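Hypothetical protein ebhA (Staphylococcus aureus, PDB 2DGJ) probably serves as a cell wall-associated adhesin that binds extracellular matrix, this piece being part of its rod of repeated three-helix bundles. Local coordinates at residues T110-D113 against G114-V118; R59-Q62 against Q63-T67. All coordinates share one frame; numbering follows the deposited sequence.

Overall arrangement
Both contacts are local and they come in series along the chain: interaction 2 (R59-Q62 with Q63-T67) links successive turns inside helix 55-70, and interaction 1 (T110-D113 with G114-V118) is the capped start of helix 112-135. Their centres are 30 Å apart and their nearest atoms about 16 Å, so they do not touch. They fall in different sequence families, a FIVAR domain and the GA module that follows it. Interaction 2 is far out, its centre 49 Å from that of the chain, whereas interaction 1 is 19 Å away on the same side. The two thus sit at different places along the string of three-helix bundles that makes this rod-like adhesin fragment.

Interaction 1: T110-D113 against G114-V118; sequences TTVD and GVNTV. With SO4 (sulfate ion), chain C.
T111 caps the first turn of helix 112-135, its hydroxyl accepting from the backbone of G114. From CB, which lies 4.1 Å from G114 N, the T111 side chain forks. T111 CG2 packs against the sulfate, 3.6 Å from SO4 O4. The other branch, OG1, sits between the backbone N and the carbonyl carbon (chi1 68°), which turns it back over the helix start: T111 OG1 takes the N-H of G114 N at 2.9 Å and is also hydrogen-bonded to SO4 O4. The same anion, probably from the crystallisation liquor, is held by T110 through N to O3 and through OG1 to O1, the latter 2.7 Å long, with a weak bond from T111 N to O3. Within the first turn, D113 O accepts T117 N and T117 OG1 of the next, each at 2.9 Å, from opposite faces of its carbonyl plane. V112 and N116 run side by side: N116 ND2 lies 3.3 Å from V112 CG1 and near V112 O without bonding, that carbonyl being taken by N116 N (3.1 Å, 176°). Outside the turn, D24 OD2 accepts from V112 N, while V115 packs on L77, A80, K81 and A84 of helix 73-88. The N-cap thus satisfies an amide of the first turn, and the partial positive charge of the helix start probably adds to the attraction for the doubly negative sulfate.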
ATOM      1  N   THR A 110       9.403   8.725   9.048  1.00 17.82           N
ATOM      2  CA  THR A 110       8.563   9.704   9.735  1.00 17.78           C
ATOM      3  C   THR A 110       7.064   9.517   9.515  1.00 17.77           C
ATOM      4  O   THR A 110       6.258  10.153  10.194  1.00 17.75           O
ATOM      5  CB  THR A 110       8.919  11.139   9.310  1.00 17.80           C
ATOM      6  OG1 THR A 110       8.709  11.282   7.899  1.00 17.83           O
ATOM      7  CG2 THR A 110      10.369  11.456   9.649  1.00 17.58           C
ATOM      8  N   THR A 111       6.684   8.654   8.577  1.00 17.67           N
ATOM      9  CA  THR A 111       5.270   8.416   8.305  1.00 17.67           C
ATOM     10  C   THR A 111       4.939   6.926   8.266  1.00 17.71           C
ATOM     11  O   THR A 111       5.822   6.089   8.072  1.00 17.64           O
ATOM     12  CB  THR A 111       4.851   9.036   6.965  1.00 17.75           C
ATOM     13  OG1 THR A 111       5.489   8.337   5.889  1.00 17.85           O
ATOM     14  CG2 THR A 111       5.255  10.505   6.918  1.00 17.65           C
ATOM     15  N   VAL A 112       3.665   6.601   8.456  1.00 17.80           N
ATOM     16  CA  VAL A 112       3.231   5.207   8.424  1.00 17.89           C
ATOM     17  C   VAL A 112       3.459   4.647   7.025  1.00 18.04           C
ATOM     18  O   VAL A 112       3.832   3.485   6.864  1.00 18.06           O
ATOM     19  CB  VAL A 112       1.737   5.073   8.787  1.00 17.84           C
ATOM     20  CG1 VAL A 112       1.282   3.635   8.613  1.00 17.78           C
ATOM     21  CG2 VAL A 112       1.512   5.531  10.223  1.00 17.80           C
ATOM     22  N   ASP A 113       3.237   5.477   6.008  1.00 18.20           N
ATOM     23  CA  ASP A 113       3.440   5.052   4.628  1.00 18.36           C
ATOM     24  C   ASP A 113       4.916   4.760   4.388  1.00 18.36           C
ATOM     25  O   ASP A 113       5.264   3.805   3.698  1.00 18.40           O
ATOM     26  CB  ASP A 113       2.971   6.130   3.643  1.00 18.51           C
ATOM     27  CG  ASP A 113       1.461   6.266   3.605  1.00 18.81           C
ATOM     28  OD1 ASP A 113       0.774   5.225   3.547  1.00 18.70           O
ATOM     29  OD2 ASP A 113       0.965   7.413   3.617  1.00 19.37           O
ATOM     30  N   GLY A 114       5.781   5.589   4.968  1.00 18.42           N
ATOM     31  CA  GLY A 114       7.211   5.399   4.819  1.00 18.41           C
ATOM     32  C   GLY A 114       7.656   4.077   5.420  1.00 18.42           C
ATOM     33  O   GLY A 114       8.415   3.326   4.804  1.00 18.56           O
ATOM     34  N   VAL A 115       7.180   3.790   6.628  1.00 18.38           N
ATOM     35  CA  VAL A 115       7.527   2.549   7.310  1.00 18.31           C
ATOM     36  C   VAL A 115       7.130   1.350   6.458  1.00 18.31           C
ATOM     37  O   VAL A 115       7.955   0.493   6.142  1.00 18.38           O
ATOM     38  CB  VAL A 115       6.807   2.446   8.673  1.00 18.22           C
ATOM     39  CG1 VAL A 115       7.097   1.104   9.318  1.00 18.16           C
ATOM     40  CG2 VAL A 115       7.264   3.569   9.586  1.00 18.15           C
ATOM     41  N   ASN A 116       5.854   1.300   6.086  1.00 18.33           N
ATOM     42  CA  ASN A 116       5.339   0.202   5.282  1.00 18.29           C
ATOM     43  C   ASN A 116       6.131   0.076   3.989  1.00 18.23           C
ATOM     44  O   ASN A 116       6.381  -1.029   3.517  1.00 18.18           O
ATOM     45  CB  ASN A 116       3.854   0.412   4.976  1.00 18.43           C
ATOM     46  CG  ASN A 116       3.018   0.588   6.229  1.00 18.64           C
ATOM     47  OD1 ASN A 116       3.175  -0.152   7.206  1.00 18.72           O
ATOM     48  ND2 ASN A 116       2.118   1.564   6.205  1.00 18.79           N
ATOM     49  N   THR A 117       6.524   1.209   3.418  1.00 18.19           N
ATOM     50  CA  THR A 117       7.307   1.199   2.190  1.00 18.14           C
ATOM     51  C   THR A 117       8.650   0.535   2.477  1.00 18.13           C
ATOM     52  O   THR A 117       9.185  -0.197   1.640  1.00 18.06           O
ATOM     53  CB  THR A 117       7.541   2.634   1.665  1.00 18.20           C
ATOM     54  OG1 THR A 117       6.342   3.112   1.041  1.00 18.34           O
ATOM     55  CG2 THR A 117       8.688   2.668   0.659  1.00 18.19           C
ATOM     56  N   VAL A 118       9.191   0.798   3.663  1.00 18.07           N
ATOM     57  CA  VAL A 118      10.464   0.217   4.062  1.00 17.87           C
ATOM     58  C   VAL A 118      10.254  -1.262   4.331  1.00 17.83           C
ATOM     59  O   VAL A 118      11.126  -2.081   4.044  1.00 17.91           O
ATOM     60  CB  VAL A 118      11.023   0.892   5.338  1.00 17.84           C
ATOM     61  CG1 VAL A 118      12.227   0.114   5.852  1.00 17.79           C
ATOM     62  CG2 VAL A 118      11.426   2.325   5.034  1.00 17.70           C
TER
HETATM   63  S   SO4 C2002       9.346   9.378   5.247  1.00 61.30           S
HETATM   64  O1  SO4 C2002      10.178  10.461   5.796  1.00 61.27           O
HETATM   65  O2  SO4 C2002      10.056   8.733   4.127  1.00 61.34           O
HETATM   66  O3  SO4 C2002       9.091   8.374   6.300  1.00 61.27           O
HETATM   67  O4  SO4 C2002       8.079   9.944   4.743  1.00 61.29           O

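Interaction 2: R59-Q62 against Q63-T67; sequences RALQ and QVTST
Two successive turns in the middle of helix 55-70, within the FIVAR domain, meet here through i to i+4 bonds that side chains reinforce on the outer surface. Q62 and S66 make the main polar link. The glutamine leaves with CG anti to its backbone N (chi1 179°) and then bends at chi2 (-92°), which lays the amide across the surface beside Q63, with Q62 NE2 turned toward R59 and Q62 OE1 toward S66, 3.1 Å from S66 OG. S66 OG also lies 2.9 Å from Q62 O; its single proton can serve either acceptor, and the choice is not settled. S66 N gives a further bond to Q62 O, so this carbonyl is approached by both the amide and the hydroxyl of one residue. At the other end of the Q62 amide, NE2 makes a weak bond to R59 O and lies 3.3 Å from Q63 CG. The Q63 side chain stretches out beyond CG across the Q62 chain, with the two amide planes 67° apart. A water donates to A60 O and accepts a weak bond from Q63 NE2. L61 and T65 lie alongside each other, L61 CD1 being 3.9 Å from T65 OG1, and T65 N bonds to L61 O at 2.9 Å. Away from this polar surface, A60 and V64 are buried against I43 and A40 of helix 27-46, T67 rests on Y33 and A36 of the same helix, and helix 3-11 meets A60 through L6 and L61 through Q5 and L6.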
ATOM      1  N   ARG A  59     -16.397  25.884  25.609  1.00 30.24           N
ATOM      2  CA  ARG A  59     -16.764  24.522  25.236  1.00 29.61           C
ATOM      3  C   ARG A  59     -16.180  24.249  23.857  1.00 28.91           C
ATOM      4  O   ARG A  59     -15.755  23.134  23.557  1.00 28.83           O
ATOM      5  CB  ARG A  59     -18.284  24.371  25.194  1.00 30.01           C
ATOM      6  CG  ARG A  59     -18.957  24.462  26.553  1.00 30.64           C
ATOM      7  CD  ARG A  59     -20.454  24.690  26.401  1.00 31.15           C
ATOM      8  NE  ARG A  59     -21.122  23.590  25.711  1.00 31.71           N
ATOM      9  CZ  ARG A  59     -22.339  23.672  25.179  1.00 32.02           C
ATOM     10  NH1 ARG A  59     -23.025  24.808  25.258  1.00 32.22           N
ATOM     11  NH2 ARG A  59     -22.876  22.621  24.577  1.00 32.21           N
ATOM     12  N   ALA A  60     -16.163  25.284  23.024  1.00 28.04           N
ATOM     13  CA  ALA A  60     -15.622  25.174  21.675  1.00 27.18           C
ATOM     14  C   ALA A  60     -14.114  24.988  21.765  1.00 26.49           C
ATOM     15  O   ALA A  60     -13.526  24.172  21.057  1.00 26.29           O
ATOM     16  CB  ALA A  60     -15.955  26.430  20.884  1.00 27.17           C
ATOM     17  N   LEU A  61     -13.485  25.756  22.646  1.00 25.75           N
ATOM     18  CA  LEU A  61     -12.047  25.668  22.842  1.00 25.02           C
ATOM     19  C   LEU A  61     -11.708  24.289  23.375  1.00 24.58           C
ATOM     20  O   LEU A  61     -10.803  23.624  22.877  1.00 24.49           O
ATOM     21  CB  LEU A  61     -11.577  26.732  23.836  1.00 25.00           C
ATOM     22  CG  LEU A  61     -10.118  26.657  24.296  1.00 24.83           C
ATOM     23  CD1 LEU A  61      -9.203  26.707  23.094  1.00 24.87           C
ATOM     24  CD2 LEU A  61      -9.822  27.810  25.245  1.00 24.83           C
ATOM     25  N   GLN A  62     -12.448  23.864  24.392  1.00 24.06           N
ATOM     26  CA  GLN A  62     -12.230  22.562  25.005  1.00 23.59           C
ATOM     27  C   GLN A  62     -12.284  21.434  23.974  1.00 22.96           C
ATOM     28  O   GLN A  62     -11.490  20.498  24.019  1.00 22.94           O
ATOM     29  CB  GLN A  62     -13.274  22.324  26.101  1.00 24.01           C
ATOM     30  CG  GLN A  62     -13.157  20.974  26.800  1.00 24.72           C
ATOM     31  CD  GLN A  62     -14.000  19.878  26.163  1.00 25.10           C
ATOM     32  OE1 GLN A  62     -13.718  18.689  26.338  1.00 25.49           O
ATOM     33  NE2 GLN A  62     -15.049  20.270  25.440  1.00 25.20           N
ATOM     34  N   GLN A  63     -13.221  21.532  23.039  1.00 22.16           N
ATOM     35  CA  GLN A  63     -13.371  20.512  22.009  1.00 21.49           C
ATOM     36  C   GLN A  63     -12.246  20.526  20.976  1.00 20.78           C
ATOM     37  O   GLN A  63     -11.859  19.471  20.466  1.00 20.59           O
ATOM     38  CB  GLN A  63     -14.738  20.658  21.338  1.00 21.84           C
ATOM     39  CG  GLN A  63     -15.880  20.238  22.261  1.00 22.38           C
ATOM     40  CD  GLN A  63     -17.256  20.542  21.705  1.00 22.74           C
ATOM     41  OE1 GLN A  63     -18.269  20.189  22.313  1.00 22.98           O
ATOM     42  NE2 GLN A  63     -17.302  21.204  20.551  1.00 22.97           N
ATOM     43  N   VAL A  64     -11.716  21.706  20.665  1.00 19.96           N
ATOM     44  CA  VAL A  64     -10.614  21.790  19.712  1.00 19.22           C
ATOM     45  C   VAL A  64      -9.352  21.231  20.367  1.00 18.83           C
ATOM     46  O   VAL A  64      -8.569  20.527  19.734  1.00 18.68           O
ATOM     47  CB  VAL A  64     -10.349  23.249  19.266  1.00 19.08           C
ATOM     48  CG1 VAL A  64      -9.015  23.343  18.541  1.00 18.99           C
ATOM     49  CG2 VAL A  64     -11.459  23.720  18.347  1.00 18.79           C
ATOM     50  N   THR A  65      -9.160  21.545  21.643  1.00 18.48           N
ATOM     51  CA  THR A  65      -7.993  21.073  22.384  1.00 18.31           C
ATOM     52  C   THR A  65      -8.073  19.569  22.626  1.00 18.25           C
ATOM     53  O   THR A  65      -7.069  18.863  22.529  1.00 18.21           O
ATOM     54  CB  THR A  65      -7.875  21.785  23.746  1.00 18.23           C
ATOM     55  OG1 THR A  65      -7.600  23.174  23.535  1.00 18.31           O
ATOM     56  CG2 THR A  65      -6.745  21.183  24.566  1.00 18.30           C
ATOM     57  N   SER A  66      -9.270  19.082  22.937  1.00 18.08           N
ATOM     58  CA  SER A  66      -9.465  17.662  23.195  1.00 17.92           C
ATOM     59  C   SER A  66      -9.256  16.799  21.957  1.00 17.80           C
ATOM     60  O   SER A  66      -8.461  15.852  21.982  1.00 17.86           O
ATOM     61  CB  SER A  66     -10.864  17.411  23.763  1.00 17.93           C
ATOM     62  OG  SER A  66     -10.965  17.849  25.109  1.00 18.20           O
ATOM     63  N   THR A  67      -9.969  17.114  20.877  1.00 17.53           N
ATOM     64  CA  THR A  67      -9.840  16.343  19.648  1.00 17.26           C
ATOM     65  C   THR A  67      -8.410  16.409  19.119  1.00 17.22           C
ATOM     66  O   THR A  67      -7.908  15.436  18.562  1.00 17.19           O
ATOM     67  CB  THR A  67     -10.801  16.844  18.550  1.00 17.21           C
ATOM     68  OG1 THR A  67     -10.542  18.228  18.281  1.00 17.22           O
ATOM     69  CG2 THR A  67     -12.250  16.672  18.993  1.00 16.86           C
TER
HETATM   70  O   HOH W   1     -15.367  23.423  18.680  1.00 12.25           O